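Local coordinates for protein UTR4 (Saccharomyces cerevisiae, PDB 2G80), which probably catalyses the enolisation and then the magnesium-dependent dephosphorylation of 2,3-diketo-5-methylthiopentyl-1-phosphate, two consecutive steps of the methionine salvage pathway, at residues Ile104-Gln107 against Leu108-Tyr111; Trp113-Gly116 against Tyr117-Gln121; Tyr178-Ile181 against Asn182-Gly185; Glu189-Ser192 against Tyr193-Leu197. All coordinates share one frame; numbering follows the deposited sequence.

Contact 1. Residues Ile104-Gln107 against Leu108-Tyr111; sequences ILKQ and LQGY
Gln109 reaches back along its helix and lays its amide between the side chains of Leu105 and Lys106, one turn earlier. Its two ends meet different chemistry. OE1 of Gln109 takes a hydrogen bond from NZ of Lys106 at 3.2 Å; the donor lies in the carbonyl plane on a lone pair, with a C=O...N angle of 130°. Lys106 and Gln109 run side by side and point the same way, and a bend at chi2 (-39°) turns the lysine chain so that its CD also comes within 3.1 Å of OE1 of Gln109. The other end, NE2 of Gln109, rests on the isobutyl group of Leu105, 3.8 Å from its CG, the two side chains crossing at a slant. The backbone bonding is the regular i to i+4 pattern, with N of Gln109 2.8 Å from O of Leu105. Shortening this glutamine to an alanine is likely to leave NZ of Lys106 without its amide acceptor and one side of Leu105 uncovered. Leu105 and Leu108 pack on Phe56 of helix 46-65 and Ile92 of helix 85-97, and Leu108 also touches helix 72-78, a helical bundle consistent with the cap domain of a HAD-family phosphatase.

Contact 2. Residues Trp113-Gly116 against Tyr117-Gln121; sequences WAHG and YESGQ
The carbonyl O of His115 is gripped twice by Ser119: OG donates to it at 2.6 Å and the backbone N at 2.9 Å, the two donors arriving from opposite faces of the carbonyl plane. The serine hydroxyl gets there because chi1 of 61° sets OG between its own backbone N and carbonyl carbon, folding it back over the preceding turn. OG of Ser119 in turn accepts from NE2 of Gln121 at 2.7 Å, so that one hydroxyl relays between the last turn and the chain that leaves it. It also lies over one face of the His115 imidazole, offset toward the rim. The amide of Gln121 stands almost perpendicular to that ring, their planes 89° apart, with its NE2 3.9 Å from NE2 of His115. This is the C-terminal end of helix 103-118, finished by a Schellman motif: Gly120 takes a positive phi of 81°, its N bonds to O of Tyr117 at 3.0 Å, and N of Gln121 turns back to O of Gly116 in a weak bond of 2.8 Å. On the inward side, Tyr117 brings CE2 of its ring to 4.1 Å from CB of Trp113. The Trp113 indole donates its NE1 to the backbone O of Leu52 and packs on Phe56, both of helix 46-65, while Tyr117 touches Leu52 of that helix and Leu153 and Leu154 of helix 148-156.

Contact 3. Residues Tyr178-Ile181 against Asn182-Gly185; sequences YFDI and NTSG
The backbone passes from strand 177-179 through Asp180 straight into the short helix 181-184, whose first turn is closed by N of Ser184 bonding to O of Asp180 at 3.0 Å and whose end is marked by the positive phi of Gly185. Asp180 occupies the N-cap, and with Thr183 it forms a capping box. In one direction OD1 of Asp180 accepts from N of Thr183 at 2.7 Å, met nearly along its C-O axis; in the other, OG1 of Thr183 accepts from N of Asp180 at 2.9 Å, almost straight at 170°. Both side chains have chi1 near +60° (66° for Asp180 and 62° for Thr183), which holds each oxygen back against the main chain of its partner. The threonine methyl, CG2, lies alongside the carboxylate, 3.5 Å from OD1 of Asp180. OG1 of Thr183 also donates to OG of Ser184 at 3.0 Å and sits at the edge of the Phe179 ring, whose CD1 is 3.3 Å from OG of Ser184. Replacing Asp180 by an alanine would probably leave N of Thr183 without its capping acceptor and free the start of the helix to fray. The other carboxylate oxygen, OD2 of Asp180, accepts from N of Val148 at the start of helix 148-156. Phe179 bonds through its backbone to Ile142 of the neighbouring strand 140-143 and to Ser144 just after it, and its ring packs on Ile196 and Ile200 of helix 190-200, so the turn joins an outermost strand of the parallel sheet to the helices flanking it.

Contact 4. Residues Glu189-Ser192 against Tyr193-Leu197; sequences ETQS and YANIL
Among the side-chain bonds, the pair Gln191 and Asn195 spans one helical turn on the outer side of helix 190-200. NE2 of Gln191 donates to OD1 of Asn195 at 3.2 Å with an N-H...O angle of 159°. The acceptor lies in the amide plane of Gln191, but the donor stands above the carbonyl plane of Asn195, off its lone pairs; the two amide planes are 44° apart. In Gln191, chi1 of -179° swings CG to the side opposite the backbone N, and a bend at chi2 brings the amide over toward Asn195. The other half of the asparagine amide, ND2, donates to O of Ser184 in the preceding short helix.

The backbone bonds are those of a helix beginning: O of Thr190 accepts from N of Ala194 at 3.2 Å and, weakly, from N of Tyr193 at 2.9 Å, while N of Asn195 bonds to O of Gln191 at 2.9 Å.

Contacts with the Tyr193 ring come at its edge, where O of Thr190 lies in the ring plane and O of Glu189 is 3.4 Å from CD2 of Tyr193. The phenol OH is bonded to O of Lys187, and the ring meets Tyr143 edge-to-face.

The chemistry implies a two-sided helix start: amides engage each other and the adjacent helix on one side, while on the other an aromatic ring is held beside Lys187, a predicted substrate-binding residue.

In the fold
Contacts 1 and 2 follow each other on helix 103-118, their centres about 14 Å apart, whereas contacts 3 and 4 belong to the parallel-sheet part of this HAD-family enzyme, with centres about 10 Å apart. The latter two touch directly: C of Gly185 packs 3.2 Å from OG of Ser192. Contact 2 is about 33 Å from contact 4, centre to centre, on the opposite side of the chain's centre. The side chain of Lys106 is about 8 Å from that of Ser145, a predicted substrate-binding residue, and the side chain of Ile181 is about 11 Å and that of Tyr193 about 10 Å from the bound magnesium ion, consistent with an active site at the junction of core and cap, as in HAD phosphatases.

Contact 1. Residues Ile104-Gln107 against Leu108-Tyr111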
loop_
_atom_site.group_PDB
_atom_site.type_symbol
_atom_site.label_atom_id
_atom_site.label_comp_id
_atom_site.label_asym_id
_atom_site.label_seq_id
_atom_site.Cartn_x
_atom_site.Cartn_y
_atom_site.Cartn_z
ATOM N N ILE A 104 7.404 -15.177 -0.820
ATOM C CA ILE A 104 7.205 -15.896 -2.075
ATOM C C ILE A 104 5.759 -15.660 -2.527
ATOM O O ILE A 104 5.520 -15.542 -3.730
ATOM C CB ILE A 104 7.572 -17.420 -1.980
ATOM C CG1 ILE A 104 8.995 -17.601 -1.412
ATOM C CG2 ILE A 104 7.402 -18.093 -3.364
ATOM C CD1 ILE A 104 10.119 -16.831 -2.185
ATOM N N LEU A 105 4.819 -15.599 -1.570
ATOM C CA LEU A 105 3.421 -15.240 -1.843
ATOM C C LEU A 105 3.328 -13.823 -2.430
ATOM O O LEU A 105 2.666 -13.630 -3.441
ATOM C CB LEU A 105 2.549 -15.306 -0.576
ATOM C CG LEU A 105 1.051 -14.952 -0.749
ATOM C CD1 LEU A 105 0.409 -15.922 -1.707
ATOM C CD2 LEU A 105 0.299 -14.944 0.589
ATOM N N LYS A 106 3.995 -12.858 -1.785
ATOM C CA LYS A 106 4.014 -11.461 -2.232
ATOM C C LYS A 106 4.552 -11.277 -3.635
ATOM O O LYS A 106 4.035 -10.434 -4.384
ATOM C CB LYS A 106 4.763 -10.542 -1.255
ATOM C CG LYS A 106 4.260 -10.557 0.219
ATOM C CD LYS A 106 2.741 -10.640 0.309
ATOM C CE LYS A 106 2.151 -10.511 1.701
ATOM N NZ LYS A 106 0.641 -10.555 1.533
ATOM N N GLN A 107 5.568 -12.055 -3.993
ATOM C CA GLN A 107 6.077 -12.048 -5.357
ATOM C C GLN A 107 5.047 -12.623 -6.314
ATOM O O GLN A 107 4.838 -12.075 -7.387
ATOM C CB GLN A 107 7.351 -12.856 -5.481
ATOM C CG GLN A 107 8.530 -12.210 -4.794
ATOM C CD GLN A 107 9.701 -13.127 -4.771
ATOM O OE1 GLN A 107 10.031 -13.742 -5.787
ATOM N NE2 GLN A 107 10.328 -13.255 -3.608
ATOM N N LEU A 108 4.433 -13.742 -5.940
ATOM C CA LEU A 108 3.413 -14.337 -6.805
ATOM C C LEU A 108 2.242 -13.363 -7.012
ATOM O O LEU A 108 1.765 -13.226 -8.146
ATOM C CB LEU A 108 2.928 -15.667 -6.262
ATOM C CG LEU A 108 2.004 -16.474 -7.162
ATOM C CD1 LEU A 108 2.706 -16.834 -8.482
ATOM C CD2 LEU A 108 1.531 -17.696 -6.397
ATOM N N GLN A 109 1.823 -12.721 -5.914
ATOM C CA GLN A 109 0.824 -11.644 -5.921
ATOM C C GLN A 109 1.209 -10.471 -6.815
ATOM O O GLN A 109 0.377 -9.977 -7.548
ATOM C CB GLN A 109 0.576 -11.129 -4.504
ATOM C CG GLN A 109 -0.240 -12.115 -3.718
ATOM C CD GLN A 109 -0.470 -11.746 -2.279
ATOM O OE1 GLN A 109 0.314 -11.025 -1.659
ATOM N NE2 GLN A 109 -1.553 -12.292 -1.719
ATOM N N GLY A 110 2.471 -10.046 -6.730
ATOM C CA GLY A 110 3.022 -8.991 -7.547
ATOM C C GLY A 110 2.895 -9.310 -9.022
ATOM O O GLY A 110 2.433 -8.473 -9.793
ATOM N N TYR A 111 3.300 -10.528 -9.395
ATOM C CA TYR A 111 3.235 -10.999 -10.765
ATOM C C TYR A 111 1.783 -10.984 -11.312
ATOM O O TYR A 111 1.528 -10.487 -12.403
ATOM C CB TYR A 111 3.818 -12.424 -10.835
ATOM C CG TYR A 111 3.761 -13.053 -12.191
ATOM C CD1 TYR A 111 4.819 -12.878 -13.112
ATOM C CD2 TYR A 111 2.662 -13.815 -12.573
ATOM C CE1 TYR A 111 4.764 -13.442 -14.377
ATOM C CE2 TYR A 111 2.594 -14.391 -13.858
ATOM C CZ TYR A 111 3.651 -14.200 -14.749
ATOM O OH TYR A 111 3.608 -14.776 -15.994
#

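Contact 2. Residues Trp113-Gly116 against Tyr117-Gln121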
loop_
_atom_site.group_PDB
_atom_site.type_symbol
_atom_site.label_atom_id
_atom_site.label_comp_id
_atom_site.label_asym_id
_atom_site.label_seq_id
_atom_site.Cartn_x
_atom_site.Cartn_y
_atom_site.Cartn_z
ATOM N N TRP A 113 -0.957 -9.409 -9.980
ATOM C CA TRP A 113 -1.480 -8.047 -9.903
ATOM C C TRP A 113 -0.916 -7.181 -11.000
ATOM O O TRP A 113 -1.680 -6.446 -11.619
ATOM C CB TRP A 113 -1.281 -7.395 -8.526
ATOM C CG TRP A 113 -2.038 -8.030 -7.419
ATOM C CD1 TRP A 113 -3.234 -8.696 -7.514
ATOM C CD2 TRP A 113 -1.715 -7.999 -6.015
ATOM N NE1 TRP A 113 -3.653 -9.097 -6.285
ATOM C CE2 TRP A 113 -2.753 -8.676 -5.336
ATOM C CE3 TRP A 113 -0.683 -7.428 -5.270
ATOM C CZ2 TRP A 113 -2.761 -8.848 -3.938
ATOM C CZ3 TRP A 113 -0.691 -7.581 -3.866
ATOM C CH2 TRP A 113 -1.728 -8.293 -3.221
ATOM N N ALA A 114 0.375 -7.313 -11.315
ATOM C CA ALA A 114 0.957 -6.531 -12.408
ATOM C C ALA A 114 0.203 -6.727 -13.719
ATOM O O ALA A 114 -0.114 -5.753 -14.385
ATOM C CB ALA A 114 2.478 -6.790 -12.583
ATOM N N HIS A 115 -0.109 -7.976 -14.057
ATOM C CA HIS A 115 -0.862 -8.314 -15.256
ATOM C C HIS A 115 -2.298 -7.820 -15.121
ATOM O O HIS A 115 -2.855 -7.366 -16.099
ATOM C CB HIS A 115 -0.819 -9.837 -15.567
ATOM C CG HIS A 115 -1.669 -10.242 -16.738
ATOM N ND1 HIS A 115 -1.286 -10.016 -18.045
ATOM C CD2 HIS A 115 -2.895 -10.827 -16.801
ATOM C CE1 HIS A 115 -2.233 -10.450 -18.857
ATOM N NE2 HIS A 115 -3.219 -10.950 -18.133
ATOM N N GLY A 116 -2.895 -7.967 -13.940
ATOM C CA GLY A 116 -4.241 -7.426 -13.653
ATOM C C GLY A 116 -4.328 -5.917 -13.900
ATOM O O GLY A 116 -5.224 -5.443 -14.586
ATOM N N TYR A 117 -3.376 -5.174 -13.353
ATOM C CA TYR A 117 -3.297 -3.730 -13.585
ATOM C C TYR A 117 -3.040 -3.372 -15.065
ATOM O O TYR A 117 -3.786 -2.567 -15.652
ATOM C CB TYR A 117 -2.213 -3.122 -12.739
ATOM C CG TYR A 117 -2.525 -2.963 -11.254
ATOM C CD1 TYR A 117 -3.525 -2.103 -10.833
ATOM C CD2 TYR A 117 -1.739 -3.587 -10.272
ATOM C CE1 TYR A 117 -3.794 -1.909 -9.465
ATOM C CE2 TYR A 117 -1.975 -3.395 -8.906
ATOM C CZ TYR A 117 -3.025 -2.541 -8.506
ATOM O OH TYR A 117 -3.338 -2.309 -7.174
ATOM N N GLU A 118 -2.023 -4.006 -15.665
ATOM C CA GLU A 118 -1.630 -3.748 -17.082
ATOM C C GLU A 118 -2.674 -4.092 -18.118
ATOM O O GLU A 118 -2.758 -3.431 -19.155
ATOM C CB GLU A 118 -0.350 -4.487 -17.430
ATOM C CG GLU A 118 0.870 -3.906 -16.784
ATOM C CD GLU A 118 2.104 -4.832 -16.834
ATOM O OE1 GLU A 118 2.095 -5.819 -17.607
ATOM O OE2 GLU A 118 3.080 -4.547 -16.097
ATOM N N SER A 119 -3.430 -5.155 -17.854
ATOM C CA SER A 119 -4.556 -5.552 -18.689
ATOM C C SER A 119 -5.858 -4.746 -18.453
ATOM O O SER A 119 -6.844 -4.966 -19.168
ATOM C CB SER A 119 -4.848 -7.049 -18.505
ATOM O OG SER A 119 -5.187 -7.361 -17.175
ATOM N N GLY A 120 -5.878 -3.849 -17.459
ATOM C CA GLY A 120 -7.053 -3.046 -17.144
ATOM C C GLY A 120 -8.087 -3.767 -16.322
ATOM O O GLY A 120 -9.198 -3.245 -16.139
ATOM N N GLN A 121 -7.745 -4.945 -15.796
ATOM C CA GLN A 121 -8.688 -5.722 -14.978
ATOM C C GLN A 121 -8.852 -5.184 -13.558
ATOM O O GLN A 121 -9.836 -5.494 -12.907
ATOM C CB GLN A 121 -8.295 -7.190 -14.941
ATOM C CG GLN A 121 -8.239 -7.851 -16.321
ATOM C CD GLN A 121 -7.780 -9.309 -16.244
ATOM O OE1 GLN A 121 -8.464 -10.152 -15.656
ATOM N NE2 GLN A 121 -6.621 -9.607 -16.846
#

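Contact 3. Residues Tyr178-Ile181 against Asn182-Gly185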
loop_
_atom_site.group_PDB
_atom_site.type_symbol
_atom_site.label_atom_id
_atom_site.label_comp_id
_atom_site.label_asym_id
_atom_site.label_seq_id
_atom_site.Cartn_x
_atom_site.Cartn_y
_atom_site.Cartn_z
ATOM N N TYR A 178 9.254 5.904 -1.524
ATOM C CA TYR A 178 8.433 4.834 -0.990
ATOM C C TYR A 178 9.207 4.162 0.108
ATOM O O TYR A 178 10.394 3.929 -0.064
ATOM C CB TYR A 178 8.163 3.773 -2.073
ATOM C CG TYR A 178 7.606 4.339 -3.348
ATOM C CD1 TYR A 178 8.462 4.773 -4.371
ATOM C CD2 TYR A 178 6.233 4.438 -3.550
ATOM C CE1 TYR A 178 7.940 5.325 -5.568
ATOM C CE2 TYR A 178 5.700 4.987 -4.743
ATOM C CZ TYR A 178 6.572 5.433 -5.731
ATOM O OH TYR A 178 6.075 5.966 -6.891
ATOM N N PHE A 179 8.527 3.823 1.192
ATOM C CA PHE A 179 9.107 3.093 2.303
ATOM C C PHE A 179 8.217 1.900 2.673
ATOM O O PHE A 179 6.990 1.969 2.574
ATOM C CB PHE A 179 9.310 4.019 3.521
ATOM C CG PHE A 179 10.268 5.149 3.259
ATOM C CD1 PHE A 179 11.637 4.929 3.273
ATOM C CD2 PHE A 179 9.799 6.441 2.999
ATOM C CE1 PHE A 179 12.545 5.980 3.014
ATOM C CE2 PHE A 179 10.692 7.501 2.757
ATOM C CZ PHE A 179 12.073 7.262 2.746
ATOM N N ASP A 180 8.848 0.798 3.072
ATOM C CA ASP A 180 8.109 -0.382 3.533
ATOM C C ASP A 180 8.742 -0.911 4.836
ATOM O O ASP A 180 9.693 -0.318 5.388
ATOM C CB ASP A 180 7.953 -1.432 2.380
ATOM C CG ASP A 180 9.286 -2.070 1.926
ATOM O OD1 ASP A 180 10.246 -2.174 2.706
ATOM O OD2 ASP A 180 9.376 -2.506 0.765
ATOM N N ILE A 181 8.201 -2.020 5.319
ATOM C CA ILE A 181 8.685 -2.662 6.565
ATOM C C ILE A 181 10.150 -3.089 6.408
ATOM O O ILE A 181 10.918 -2.953 7.346
ATOM C CB ILE A 181 7.845 -3.899 6.951
ATOM C CG1 ILE A 181 6.343 -3.577 7.064
ATOM C CG2 ILE A 181 8.406 -4.613 8.246
ATOM C CD1 ILE A 181 5.994 -2.411 7.885
ATOM N N ASN A 182 10.520 -3.575 5.225
ATOM C CA ASN A 182 11.894 -4.016 4.932
ATOM C C ASN A 182 12.877 -2.877 4.829
ATOM O O ASN A 182 13.981 -3.012 5.320
ATOM C CB ASN A 182 11.955 -4.879 3.649
ATOM C CG ASN A 182 11.181 -6.214 3.788
ATOM O OD1 ASN A 182 10.738 -6.584 4.868
ATOM N ND2 ASN A 182 11.037 -6.931 2.682
ATOM N N THR A 183 12.497 -1.758 4.204
ATOM C CA THR A 183 13.424 -0.620 4.092
ATOM C C THR A 183 13.622 0.160 5.411
ATOM O O THR A 183 14.707 0.678 5.662
ATOM C CB THR A 183 12.999 0.385 2.997
ATOM O OG1 THR A 183 11.727 0.939 3.303
ATOM C CG2 THR A 183 12.954 -0.264 1.621
ATOM N N SER A 184 12.572 0.201 6.240
ATOM C CA SER A 184 12.497 1.098 7.396
ATOM C C SER A 184 12.188 0.505 8.753
ATOM O O SER A 184 12.564 1.103 9.745
ATOM C CB SER A 184 11.455 2.169 7.060
ATOM O OG SER A 184 11.739 2.731 5.770
ATOM N N GLY A 185 11.531 -0.649 8.804
ATOM C CA GLY A 185 11.153 -1.307 10.069
ATOM C C GLY A 185 9.639 -1.285 10.237
ATOM O O GLY A 185 8.903 -0.800 9.356
#

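Contact 4. Residues Glu189-Ser192 against Tyr193-Leu197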
loop_
_atom_site.group_PDB
_atom_site.type_symbol
_atom_site.label_atom_id
_atom_site.label_comp_id
_atom_site.label_asym_id
_atom_site.label_seq_id
_atom_site.Cartn_x
_atom_site.Cartn_y
_atom_site.Cartn_z
ATOM N N GLU A 189 6.973 1.258 15.502
ATOM C CA GLU A 189 8.246 1.507 16.202
ATOM C C GLU A 189 8.826 2.873 15.784
ATOM O O GLU A 189 8.986 3.158 14.575
ATOM C CB GLU A 189 9.256 0.392 15.887
ATOM C CG GLU A 189 8.917 -1.003 16.476
ATOM C CD GLU A 189 8.830 -1.023 18.015
ATOM O OE1 GLU A 189 9.665 -0.372 18.690
ATOM O OE2 GLU A 189 7.924 -1.697 18.560
ATOM N N THR A 190 9.136 3.707 16.778
ATOM C CA THR A 190 9.717 5.048 16.571
ATOM C C THR A 190 10.980 5.032 15.679
ATOM O O THR A 190 11.130 5.906 14.821
ATOM C CB THR A 190 9.988 5.737 17.949
ATOM O OG1 THR A 190 8.730 5.978 18.616
ATOM C CG2 THR A 190 10.749 7.065 17.815
ATOM N N GLN A 191 11.833 4.020 15.863
ATOM C CA GLN A 191 13.085 3.840 15.114
ATOM C C GLN A 191 12.892 3.842 13.616
ATOM O O GLN A 191 13.759 4.354 12.884
ATOM C CB GLN A 191 13.783 2.528 15.523
ATOM C CG GLN A 191 15.138 2.220 14.829
ATOM C CD GLN A 191 16.249 3.208 15.192
ATOM O OE1 GLN A 191 16.567 3.391 16.378
ATOM N NE2 GLN A 191 16.866 3.827 14.166
ATOM N N SER A 192 11.800 3.209 13.178
ATOM C CA SER A 192 11.412 3.170 11.784
ATOM C C SER A 192 11.258 4.587 11.227
ATOM O O SER A 192 11.720 4.851 10.115
ATOM C CB SER A 192 10.108 2.370 11.586
ATOM O OG SER A 192 10.136 1.113 12.274
ATOM N N TYR A 193 10.660 5.492 12.019
ATOM C CA TYR A 193 10.495 6.916 11.609
ATOM C C TYR A 193 11.823 7.699 11.622
ATOM O O TYR A 193 12.009 8.591 10.833
ATOM C CB TYR A 193 9.396 7.600 12.411
ATOM C CG TYR A 193 8.093 6.925 12.120
ATOM C CD1 TYR A 193 7.317 7.304 11.015
ATOM C CD2 TYR A 193 7.659 5.843 12.897
ATOM C CE1 TYR A 193 6.129 6.651 10.720
ATOM C CE2 TYR A 193 6.486 5.171 12.599
ATOM C CZ TYR A 193 5.709 5.579 11.519
ATOM O OH TYR A 193 4.529 4.918 11.239
ATOM N N ALA A 194 12.738 7.322 12.506
ATOM C CA ALA A 194 14.088 7.871 12.506
ATOM C C ALA A 194 14.820 7.446 11.210
ATOM O O ALA A 194 15.556 8.254 10.621
ATOM C CB ALA A 194 14.854 7.442 13.757
ATOM N N ASN A 195 14.608 6.190 10.789
ATOM C CA ASN A 195 15.143 5.673 9.530
ATOM C C ASN A 195 14.610 6.455 8.333
ATOM O O ASN A 195 15.378 6.832 7.454
ATOM C CB ASN A 195 14.881 4.162 9.349
ATOM C CG ASN A 195 15.578 3.285 10.408
ATOM O OD1 ASN A 195 16.597 3.662 11.002
ATOM N ND2 ASN A 195 15.023 2.101 10.637
ATOM N N ILE A 196 13.311 6.745 8.316
ATOM C CA ILE A 196 12.681 7.523 7.215
ATOM C C ILE A 196 13.171 8.976 7.198
ATOM O O ILE A 196 13.403 9.519 6.110
ATOM C CB ILE A 196 11.133 7.448 7.279
ATOM C CG1 ILE A 196 10.680 6.005 6.990
ATOM C CG2 ILE A 196 10.425 8.498 6.290
ATOM C CD1 ILE A 196 9.201 5.762 7.254
ATOM N N LEU A 197 13.300 9.609 8.369
ATOM C CA LEU A 197 13.828 11.006 8.447
ATOM C C LEU A 197 15.254 11.103 7.886
ATOM O O LEU A 197 15.558 12.045 7.169
ATOM C CB LEU A 197 13.764 11.602 9.877
ATOM C CG LEU A 197 12.388 11.958 10.438
ATOM C CD1 LEU A 197 12.502 12.310 11.914
ATOM C CD2 LEU A 197 11.733 13.099 9.642
#